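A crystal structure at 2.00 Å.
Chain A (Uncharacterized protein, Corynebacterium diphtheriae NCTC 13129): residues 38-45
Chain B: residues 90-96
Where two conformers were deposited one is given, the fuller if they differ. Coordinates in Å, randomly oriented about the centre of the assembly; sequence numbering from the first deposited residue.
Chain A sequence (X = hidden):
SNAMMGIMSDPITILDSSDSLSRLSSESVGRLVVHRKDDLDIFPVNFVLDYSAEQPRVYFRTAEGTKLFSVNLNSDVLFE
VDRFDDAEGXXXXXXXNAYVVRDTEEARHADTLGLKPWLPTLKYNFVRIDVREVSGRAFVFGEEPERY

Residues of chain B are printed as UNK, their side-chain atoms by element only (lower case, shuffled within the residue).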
# COMPACT_ATOMS: atom_id res chain seq x y z
N ASP A 38 -9.25 13.53 5.01
CA ASP A 38 -8.02 13.56 4.20
C ASP A 38 -6.76 12.97 4.83
O ASP A 38 -5.71 12.86 4.14
CB ASP A 38 -7.71 14.99 3.74
CG ASP A 38 -8.65 15.46 2.66
OD1 ASP A 38 -8.15 15.71 1.53
OD2 ASP A 38 -9.88 15.57 2.94
N ASP A 39 -6.78 12.71 6.14
CA ASP A 39 -5.67 11.96 6.66
C ASP A 39 -5.88 10.54 6.20
O ASP A 39 -7.00 10.00 6.30
CB ASP A 39 -5.51 12.00 8.17
CG ASP A 39 -4.16 11.41 8.59
OD1 ASP A 39 -3.15 11.71 7.91
OD2 ASP A 39 -4.11 10.63 9.57
N LEU A 40 -4.80 9.99 5.66
CA LEU A 40 -4.76 8.60 5.18
C LEU A 40 -3.77 7.80 6.01
O LEU A 40 -2.80 8.37 6.53
CB LEU A 40 -4.30 8.55 3.70
CG LEU A 40 -5.14 9.31 2.65
CD1 LEU A 40 -4.57 9.10 1.22
CD2 LEU A 40 -6.60 8.89 2.66
N ASP A 41 -3.97 6.49 6.08
CA ASP A 41 -2.94 5.60 6.61
C ASP A 41 -3.05 4.30 5.90
O ASP A 41 -4.01 4.06 5.16
CB ASP A 41 -3.05 5.44 8.15
CG ASP A 41 -1.77 4.82 8.78
OD1 ASP A 41 -0.66 4.83 8.17
OD2 ASP A 41 -1.89 4.26 9.89
N ILE A 42 -2.03 3.49 6.07
CA ILE A 42 -1.97 2.24 5.42
C ILE A 42 -1.17 1.27 6.30
O ILE A 42 -0.15 1.65 6.92
CB ILE A 42 -1.29 2.39 4.04
CG1 ILE A 42 -1.13 1.04 3.36
CG2 ILE A 42 0.03 3.16 4.13
CD1 ILE A 42 -0.48 1.24 1.94
N PHE A 43 -1.65 0.03 6.36
CA PHE A 43 -0.94 -0.95 7.15
C PHE A 43 -1.16 -2.36 6.62
O PHE A 43 -2.21 -2.67 6.11
CB PHE A 43 -1.32 -0.84 8.63
CG PHE A 43 -2.76 -0.86 8.87
CD1 PHE A 43 -3.42 -2.06 9.05
CD2 PHE A 43 -3.46 0.34 8.91
CE1 PHE A 43 -4.79 -2.05 9.27
CE2 PHE A 43 -4.77 0.37 9.10
CZ PHE A 43 -5.46 -0.81 9.30
N PRO A 44 -0.14 -3.20 6.75
CA PRO A 44 -0.21 -4.57 6.23
C PRO A 44 -0.99 -5.45 7.20
O PRO A 44 -0.96 -5.19 8.42
CB PRO A 44 1.25 -4.99 6.17
CG PRO A 44 1.96 -4.10 7.06
CD PRO A 44 1.15 -2.91 7.38
N VAL A 45 -1.70 -6.43 6.69
CA VAL A 45 -2.41 -7.38 7.55
C VAL A 45 -2.32 -8.72 6.89
O VAL A 45 -2.16 -8.78 5.67
CB VAL A 45 -3.91 -7.02 7.72
CG1 VAL A 45 -4.08 -5.78 8.51
CG2 VAL A 45 -4.69 -6.92 6.35
N UNK B 90 7.38 -5.40 9.47
CA UNK B 90 7.53 -3.93 9.64
C UNK B 90 6.98 -3.20 8.44
O UNK B 90 6.87 -3.79 7.32
n UNK B 90 11.42 -4.89 7.41
c UNK B 90 9.82 -1.74 7.14
c UNK B 90 11.25 -1.96 5.17
c UNK B 90 9.94 -3.82 8.71
c UNK B 90 11.17 -3.70 6.77
c UNK B 90 9.01 -3.51 9.84
c UNK B 90 10.70 -4.96 8.55
c UNK B 90 11.67 -3.20 5.56
c UNK B 90 10.24 -3.00 7.56
c UNK B 90 10.31 -1.23 5.94
N UNK B 91 6.62 -1.94 8.64
CA UNK B 91 6.25 -1.06 7.54
C UNK B 91 6.72 0.33 7.86
O UNK B 91 6.81 0.68 9.03
o UNK B 91 4.14 -0.50 8.59
c UNK B 91 4.71 -0.97 7.38
N UNK B 92 6.98 1.12 6.83
CA UNK B 92 7.35 2.51 7.00
C UNK B 92 6.39 3.27 6.07
O UNK B 92 6.23 2.86 4.89
c UNK B 92 9.14 4.33 6.57
c UNK B 92 9.76 2.01 7.61
c UNK B 92 8.80 2.76 6.59
N UNK B 93 5.74 4.30 6.61
CA UNK B 93 4.82 5.18 5.85
C UNK B 93 5.40 6.58 5.87
O UNK B 93 5.64 7.20 6.96
c UNK B 93 3.43 5.16 6.47
c UNK B 93 2.87 3.79 6.45
c UNK B 93 2.41 6.21 5.76
N UNK B 94 5.59 7.13 4.68
CA UNK B 94 5.92 8.53 4.58
C UNK B 94 4.67 9.34 4.21
O UNK B 94 3.88 8.92 3.33
c UNK B 94 9.18 8.26 2.48
c UNK B 94 8.94 7.98 5.02
c UNK B 94 8.25 7.82 3.61
c UNK B 94 7.04 8.72 3.54
N UNK B 95 4.45 10.48 4.89
CA UNK B 95 3.50 11.46 4.40
C UNK B 95 4.25 12.55 3.67
O UNK B 95 5.27 13.03 4.17
c UNK B 95 2.77 12.12 5.55
n UNK B 95 -0.80 10.12 7.51
c UNK B 95 1.80 11.19 6.28
c UNK B 95 0.79 12.04 7.04
c UNK B 95 0.01 11.24 8.10
N UNK B 96 3.75 12.97 2.49
CA UNK B 96 4.41 14.06 1.82
C UNK B 96 3.65 14.64 0.66
O UNK B 96 2.44 14.44 0.53
O HOH W 1 1.96 0.92 8.53

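Residues 90-96 of chain B form part of a strand that runs nearly antiparallel to strand 39-45 of chain A, with an angle of 167° between their directions. The axes come no closer than 7.7 Å, so the space between them is bridged by side chains and by water.

Position 90 carries one carbon followed by fused five- and six-membered rings holding eight carbons and one nitrogen. This indole identifies Trp90(B); its CA-to-CB bond points away from chain A, and the ring makes no contact there.

Position 91 has one carbon and one oxygen, and its CA-to-CB bond points toward chain A. The oxygen lies 4.0 Å from CD of Pro44(A). A two-atom side chain of this kind is serine, Ser91(B). Its OG is 2.6 Å from the oxygen of water 1, which in turn donates a hydrogen bond to the backbone O of Ile42(A), 2.8 Å from the water oxygen.

At position 92 one carbon carries two others, the branched pattern of valine. Val92(B) is out of reach of the chain A stretch, as expected where side chains alternate along a strand.

The same three-carbon fork recurs at position 93, now directed toward chain A, and one branch carbon packs 3.7 Å from CG2 of Ile42(A). The residue is Val93(B), and that branch is CG2. The same atom lies 4.1 Å from OD1 of Asp41(A), an oxygen that also accepts a weak hydrogen bond from N of Ile42(A).

Position 94 shows four carbons, forked at the second and therefore one bond farther from the backbone than in valine. This is leucine; Leu94(B) again lies out of reach.

Position 95 bears four carbons in a row ending in nitrogen, which lies 2.9 Å from OD1 of Asp39(A). The unbranched chain with its terminal amine is Lys95(B). Its NZ donates a hydrogen bond to that carboxylate oxygen within a salt bridge. NZ is also 2.8 Å from the backbone O of Leu40(A), but the angle is too poor for a hydrogen bond.

Position 96 has no side-chain atoms and is Gly96(B), without contact to the chain A stretch.

The contact thus rests on alternate residues of chain B and changes character along its length. Ser91(B) reaches the backbone of chain A through water, Val93(B) packs against Ile42(A), and Lys95(B) extends to pair its charge with Asp39(A). Together the two stretches bury 272 Å², without any direct backbone-to-backbone hydrogen bond between them.

Chain B, residues 90-96: WSVVLKG
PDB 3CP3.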